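Local coordinates for putative uncharacterized protein (Wolbachia pipientis, PDB 3F4S) that probably acts as a DsbA-type thiol-disulfide oxidoreductase, passing disulfide bonds to folding proteins through a redox-active cysteine pair in a thioredoxin fold, at residues A[41-47]-A[74-80]; A[86-91]-A[123-129]. The protein carries 1 engineered substitution. All blocks are in the same frame, centred on the assembly; numbering follows the deposited sequence.

Interaction 1. Residues A[41-47]-A[74-80]; sequences ILMIEYA and KMLYIFR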
# COMPACT_ATOMS: atom_id res chain seq x y z
N ILE A 41 14.62 7.78 0.24
CA ILE A 41 13.28 8.27 0.55
C ILE A 41 12.35 7.11 0.88
O ILE A 41 12.51 6.01 0.36
CB ILE A 41 12.70 9.09 -0.62
CG1 ILE A 41 13.63 10.25 -0.97
CG2 ILE A 41 11.28 9.59 -0.30
CD1 ILE A 41 13.97 11.14 0.22
N LEU A 42 11.39 7.37 1.76
CA LEU A 42 10.40 6.37 2.16
C LEU A 42 8.99 6.87 1.87
O LEU A 42 8.64 8.00 2.22
CB LEU A 42 10.52 6.08 3.65
CG LEU A 42 9.37 5.27 4.27
CD1 LEU A 42 9.26 3.91 3.60
CD2 LEU A 42 9.56 5.11 5.78
N MET A 43 8.18 6.04 1.23
CA MET A 43 6.75 6.31 1.08
C MET A 43 5.95 5.19 1.71
O MET A 43 6.13 4.02 1.38
CB MET A 43 6.35 6.45 -0.40
CG MET A 43 4.83 6.40 -0.62
SD MET A 43 4.35 6.51 -2.35
CE MET A 43 4.75 8.21 -2.71
N ILE A 44 5.06 5.55 2.63
CA ILE A 44 4.10 4.61 3.19
C ILE A 44 2.73 5.03 2.70
O ILE A 44 2.34 6.19 2.85
CB ILE A 44 4.12 4.64 4.74
CG1 ILE A 44 5.48 4.18 5.26
CG2 ILE A 44 2.99 3.78 5.32
CD1 ILE A 44 5.71 4.44 6.74
N GLU A 45 2.00 4.10 2.09
CA GLU A 45 0.66 4.37 1.61
C GLU A 45 -0.34 3.50 2.35
O GLU A 45 -0.15 2.29 2.47
CB GLU A 45 0.56 4.08 0.11
CG GLU A 45 -0.87 4.18 -0.41
CD GLU A 45 -1.02 3.81 -1.89
OE1 GLU A 45 -0.00 3.56 -2.57
OE2 GLU A 45 -2.18 3.76 -2.36
N TYR A 46 -1.41 4.12 2.85
CA TYR A 46 -2.58 3.38 3.33
C TYR A 46 -3.71 3.55 2.32
O TYR A 46 -4.06 4.68 1.97
CB TYR A 46 -3.05 3.90 4.68
CG TYR A 46 -2.18 3.53 5.86
CD1 TYR A 46 -2.43 2.37 6.59
CD2 TYR A 46 -1.12 4.34 6.25
CE1 TYR A 46 -1.64 2.03 7.69
CE2 TYR A 46 -0.32 4.01 7.34
CZ TYR A 46 -0.59 2.85 8.05
OH TYR A 46 0.19 2.53 9.13
N ALA A 47 -4.30 2.45 1.88
CA ALA A 47 -5.42 2.54 0.95
C ALA A 47 -6.31 1.31 1.03
O ALA A 47 -5.86 0.24 1.43
CB ALA A 47 -4.91 2.73 -0.48
N LYS A 74 15.56 5.22 -5.67
CA LYS A 74 15.46 6.49 -4.96
C LYS A 74 14.55 6.40 -3.74
O LYS A 74 14.72 7.13 -2.78
CB LYS A 74 14.99 7.62 -5.88
CG LYS A 74 16.05 8.07 -6.89
CD LYS A 74 15.52 9.20 -7.76
CE LYS A 74 16.59 9.70 -8.72
NZ LYS A 74 16.15 10.92 -9.44
N MET A 75 13.58 5.50 -3.81
CA MET A 75 12.51 5.48 -2.81
C MET A 75 12.05 4.07 -2.48
O MET A 75 11.85 3.24 -3.38
CB MET A 75 11.32 6.30 -3.32
CG MET A 75 10.17 6.45 -2.33
SD MET A 75 8.90 7.58 -2.93
CE MET A 75 7.98 6.51 -4.03
N LEU A 76 11.91 3.80 -1.18
CA LEU A 76 11.33 2.56 -0.68
C LEU A 76 9.82 2.75 -0.51
O LEU A 76 9.38 3.72 0.09
CB LEU A 76 11.96 2.21 0.67
CG LEU A 76 11.35 1.04 1.45
CD1 LEU A 76 11.45 -0.25 0.65
CD2 LEU A 76 12.03 0.88 2.82
N TYR A 77 9.04 1.80 -1.04
CA TYR A 77 7.58 1.90 -0.99
C TYR A 77 6.98 0.83 -0.10
O TYR A 77 7.23 -0.37 -0.29
CB TYR A 77 7.02 1.80 -2.41
CG TYR A 77 5.52 1.70 -2.52
CD1 TYR A 77 4.71 2.81 -2.30
CD2 TYR A 77 4.90 0.50 -2.89
CE1 TYR A 77 3.32 2.72 -2.42
CE2 TYR A 77 3.53 0.40 -3.01
CZ TYR A 77 2.74 1.51 -2.77
OH TYR A 77 1.37 1.42 -2.91
N ILE A 78 6.17 1.26 0.87
CA ILE A 78 5.50 0.35 1.78
C ILE A 78 4.00 0.58 1.74
O ILE A 78 3.50 1.62 2.18
CB ILE A 78 5.98 0.55 3.23
CG1 ILE A 78 7.49 0.33 3.32
CG2 ILE A 78 5.22 -0.37 4.18
CD1 ILE A 78 8.07 0.45 4.73
N PHE A 79 3.28 -0.39 1.19
CA PHE A 79 1.82 -0.34 1.10
C PHE A 79 1.24 -1.04 2.32
O PHE A 79 1.64 -2.16 2.64
CB PHE A 79 1.34 -1.05 -0.16
CG PHE A 79 -0.15 -0.99 -0.36
CD1 PHE A 79 -0.78 0.20 -0.68
CD2 PHE A 79 -0.93 -2.13 -0.20
CE1 PHE A 79 -2.15 0.26 -0.86
CE2 PHE A 79 -2.31 -2.08 -0.38
CZ PHE A 79 -2.92 -0.87 -0.71
N ARG A 80 0.31 -0.37 2.99
CA ARG A 80 -0.38 -0.95 4.14
C ARG A 80 -1.88 -0.96 3.88
O ARG A 80 -2.45 0.02 3.38
CB ARG A 80 -0.05 -0.18 5.43
CG ARG A 80 1.40 -0.38 5.88
CD ARG A 80 1.75 0.45 7.11
NE ARG A 80 3.17 0.33 7.43
CZ ARG A 80 3.82 1.16 8.23
NH1 ARG A 80 3.18 2.17 8.80
NH2 ARG A 80 5.12 0.97 8.47

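Interaction 2. Residues A[86-91]-A[123-129]; sequences YRGLKA and LSDLTLL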
# COMPACT_ATOMS: atom_id res chain seq x y z
N TYR A 86 -16.32 -5.82 3.02
CA TYR A 86 -16.09 -7.26 2.99
C TYR A 86 -15.11 -7.65 1.87
O TYR A 86 -14.13 -8.37 2.13
CB TYR A 86 -17.42 -8.01 2.85
CG TYR A 86 -17.28 -9.50 2.77
CD1 TYR A 86 -17.26 -10.29 3.93
CD2 TYR A 86 -17.19 -10.14 1.55
CE1 TYR A 86 -17.16 -11.68 3.86
CE2 TYR A 86 -17.08 -11.53 1.46
CZ TYR A 86 -17.06 -12.29 2.61
OH TYR A 86 -16.95 -13.66 2.50
N ARG A 87 -15.38 -7.19 0.65
CA ARG A 87 -14.55 -7.49 -0.51
C ARG A 87 -13.11 -7.07 -0.27
O ARG A 87 -12.17 -7.83 -0.56
CB ARG A 87 -15.04 -6.72 -1.75
CG ARG A 87 -16.53 -6.69 -1.92
CD ARG A 87 -16.95 -5.97 -3.20
NE ARG A 87 -16.54 -4.57 -3.28
CZ ARG A 87 -17.00 -3.59 -2.51
NH1 ARG A 87 -17.86 -3.85 -1.54
NH2 ARG A 87 -16.57 -2.35 -2.68
N GLY A 88 -12.95 -5.86 0.25
CA GLY A 88 -11.63 -5.28 0.44
C GLY A 88 -10.84 -5.98 1.52
O GLY A 88 -9.63 -6.15 1.40
N LEU A 89 -11.53 -6.40 2.58
CA LEU A 89 -10.86 -7.11 3.65
C LEU A 89 -10.45 -8.50 3.17
O LEU A 89 -9.34 -8.95 3.43
CB LEU A 89 -11.75 -7.18 4.89
CG LEU A 89 -11.18 -7.94 6.09
CD1 LEU A 89 -9.76 -7.50 6.43
CD2 LEU A 89 -12.10 -7.74 7.28
N LYS A 90 -11.35 -9.18 2.46
CA LYS A 90 -11.01 -10.49 1.89
C LYS A 90 -9.87 -10.37 0.88
O LYS A 90 -8.98 -11.23 0.83
CB LYS A 90 -12.25 -11.14 1.25
CG LYS A 90 -13.28 -11.63 2.26
CD LYS A 90 -12.82 -12.91 2.93
CE LYS A 90 -13.67 -13.24 4.14
NZ LYS A 90 -13.44 -14.62 4.67
N ALA A 91 -9.88 -9.30 0.08
CA ALA A 91 -8.80 -9.08 -0.89
C ALA A 91 -7.48 -8.87 -0.14
O ALA A 91 -6.44 -9.45 -0.52
CB ALA A 91 -9.11 -7.87 -1.77
N LEU A 123 -22.47 -7.95 -2.30
CA LEU A 123 -21.17 -7.48 -1.83
C LEU A 123 -20.34 -8.59 -1.20
O LEU A 123 -19.21 -8.34 -0.78
CB LEU A 123 -21.35 -6.31 -0.85
CG LEU A 123 -22.02 -5.06 -1.42
CD1 LEU A 123 -22.17 -3.97 -0.34
CD2 LEU A 123 -21.28 -4.53 -2.65
N SER A 124 -20.90 -9.79 -1.12
CA SER A 124 -20.14 -10.93 -0.61
C SER A 124 -19.61 -11.81 -1.74
O SER A 124 -18.97 -12.82 -1.50
CB SER A 124 -21.01 -11.78 0.33
OG SER A 124 -21.42 -11.04 1.46
N ASP A 125 -19.89 -11.42 -2.98
CA ASP A 125 -19.48 -12.20 -4.14
C ASP A 125 -17.99 -11.95 -4.42
O ASP A 125 -17.61 -10.84 -4.78
CB ASP A 125 -20.33 -11.81 -5.35
CG ASP A 125 -20.00 -12.60 -6.62
OD1 ASP A 125 -19.05 -13.42 -6.60
OD2 ASP A 125 -20.70 -12.39 -7.64
N LEU A 126 -17.16 -12.98 -4.25
CA LEU A 126 -15.71 -12.86 -4.44
C LEU A 126 -15.22 -13.46 -5.76
O LEU A 126 -14.04 -13.80 -5.91
CB LEU A 126 -14.96 -13.49 -3.25
CG LEU A 126 -15.32 -12.90 -1.88
CD1 LEU A 126 -14.52 -13.57 -0.77
CD2 LEU A 126 -15.11 -11.38 -1.86
N THR A 127 -16.11 -13.55 -6.74
CA THR A 127 -15.73 -14.05 -8.07
C THR A 127 -14.49 -13.33 -8.62
O THR A 127 -13.62 -13.94 -9.23
CB THR A 127 -16.90 -13.89 -9.07
OG1 THR A 127 -18.01 -14.68 -8.65
CG2 THR A 127 -16.48 -14.33 -10.47
N LEU A 128 -14.40 -12.02 -8.40
CA LEU A 128 -13.25 -11.28 -8.90
C LEU A 128 -11.95 -11.85 -8.34
O LEU A 128 -10.97 -12.00 -9.07
CB LEU A 128 -13.36 -9.78 -8.56
CG LEU A 128 -12.10 -8.97 -8.91
CD1 LEU A 128 -11.68 -9.17 -10.38
CD2 LEU A 128 -12.33 -7.48 -8.64
N LEU A 129 -11.94 -12.15 -7.04
CA LEU A 129 -10.74 -12.73 -6.44
C LEU A 129 -10.45 -14.14 -6.98
O LEU A 129 -9.30 -14.52 -7.13
CB LEU A 129 -10.83 -12.74 -4.90
CG LEU A 129 -10.98 -11.37 -4.22
CD1 LEU A 129 -10.93 -11.50 -2.70
CD2 LEU A 129 -9.94 -10.37 -4.71
O HOH W 1 -18.21 -14.74 0.31

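Interaction 1. Residues A[41-47]-A[74-80]
Strands 41-47 and 75-80 are parallel neighbours: their axes approach to 4.5 Å at 17°, and six bridges run in register from I41/M75 to Y46/R80. Backbone hydrogen bonds use the odd-numbered residues of 41-47. I41, M43 and E45 each bond to the residues before and after their opposite number, as parallel pairing requires: M43 N donates to L76 O (2.8 Å) and M43 O accepts from I78 N (2.8 Å). The series runs from I41 N to K74 O (3.1 Å) to a single weak bond, A47 N to R80 O (3.4 Å). CA-H...O contacts such as I44 CA to I78 O (3.2 Å) accompany it.

Apolar packing divides between the two faces. L42 CD1 meets I78 CD1 at 3.8 Å on one; on the other, M43 CB touches M75 SD at 3.8 Å, and M43 SD lies at the edge of the Y77 ring, 4.9 Å from its centroid, a Met-aromatic contact.

Polar side chains pair likewise by face. Y77 OH donates to E45 OE1 (2.6 Å), while E45 OE2 bonds H58. R80 CB sits over the Y46 ring, 3.9 Å from its centroid, and R80 NH1 donates to Y46 OH (3.0 Å); the guanidinium also forms a salt bridge with D31. Thus these inner strands, joined through helices 52-60 and 62-70 in a beta-alpha-beta crossover, bury E45 and R80 with their polar ends satisfied, so the interface is not purely apolar.

Interaction 2. Residues A[86-91]-A[123-129]
Helix 86-94 meets the 123-129 segment through side chains and one water, with no direct hydrogen bond between the two. At the start of the helix, Y86 projects toward the partner, its CA 6.5 Å from S124 CA. The Y86 ring meets the turn, with Y86 CD2 3.6 Å from L123 O and Y86 CE2 3.9 Å from L126 CD2, while S124 OG sits over one ring face. A water completes this end, 2.7 Å from Y86 OH and donating to S124 O at 2.7 Å.

R87 follows with its aliphatic part against the backbone, R87 CG being 3.3 Å from L123 O. R87 NH1 lies 3.7 Å from L123 CD2, and the guanidinium makes a cation-pi contact with W118. One turn after Y86, K90 CG touches L126 CD1 at 3.8 Å, but the amine leads away to bond I147 O. A91 ends the segment against L129: A91 CB to L129 CD2 is 3.9 Å.

The facing segment is shaped by D125, whose OD1 accepts from T127 N (2.9 Å) and T127 OG1 (2.6 Å). This Asx turn precedes the helix, where L126 takes the N-cap position and its side chain packs against both Y86 and K90, which also touch each other (Y86 CE2 to K90 CG 3.9 Å).

The contact joins helix 86-94 to the turn leading into helix 127-135, and to L129 in that helix's first turn, within the helical part of this DsbA-like protein. Helix 140-147 borders it, I147 touching both L126 and L129, whereas L89 packs on helix 150-167.

The chain leads directly from strand 75-81 of interaction 1 to helix 86-94 of interaction 2. Their centres are about 25 Å apart and their nearest atoms about 7 Å, so they do not touch. Interaction 1 is central: 13 of its 14 touching residues are buried, and 792 Å² is covered between two strands tied by backbone hydrogen bonds. Interaction 2 is peripheral, with three buried and three exposed among eight touching residues and 392 Å² covered; it relies on van der Waals packing and a bridging water. One contact builds the sheet, the other packs a helix against a turn and the helix it leads into.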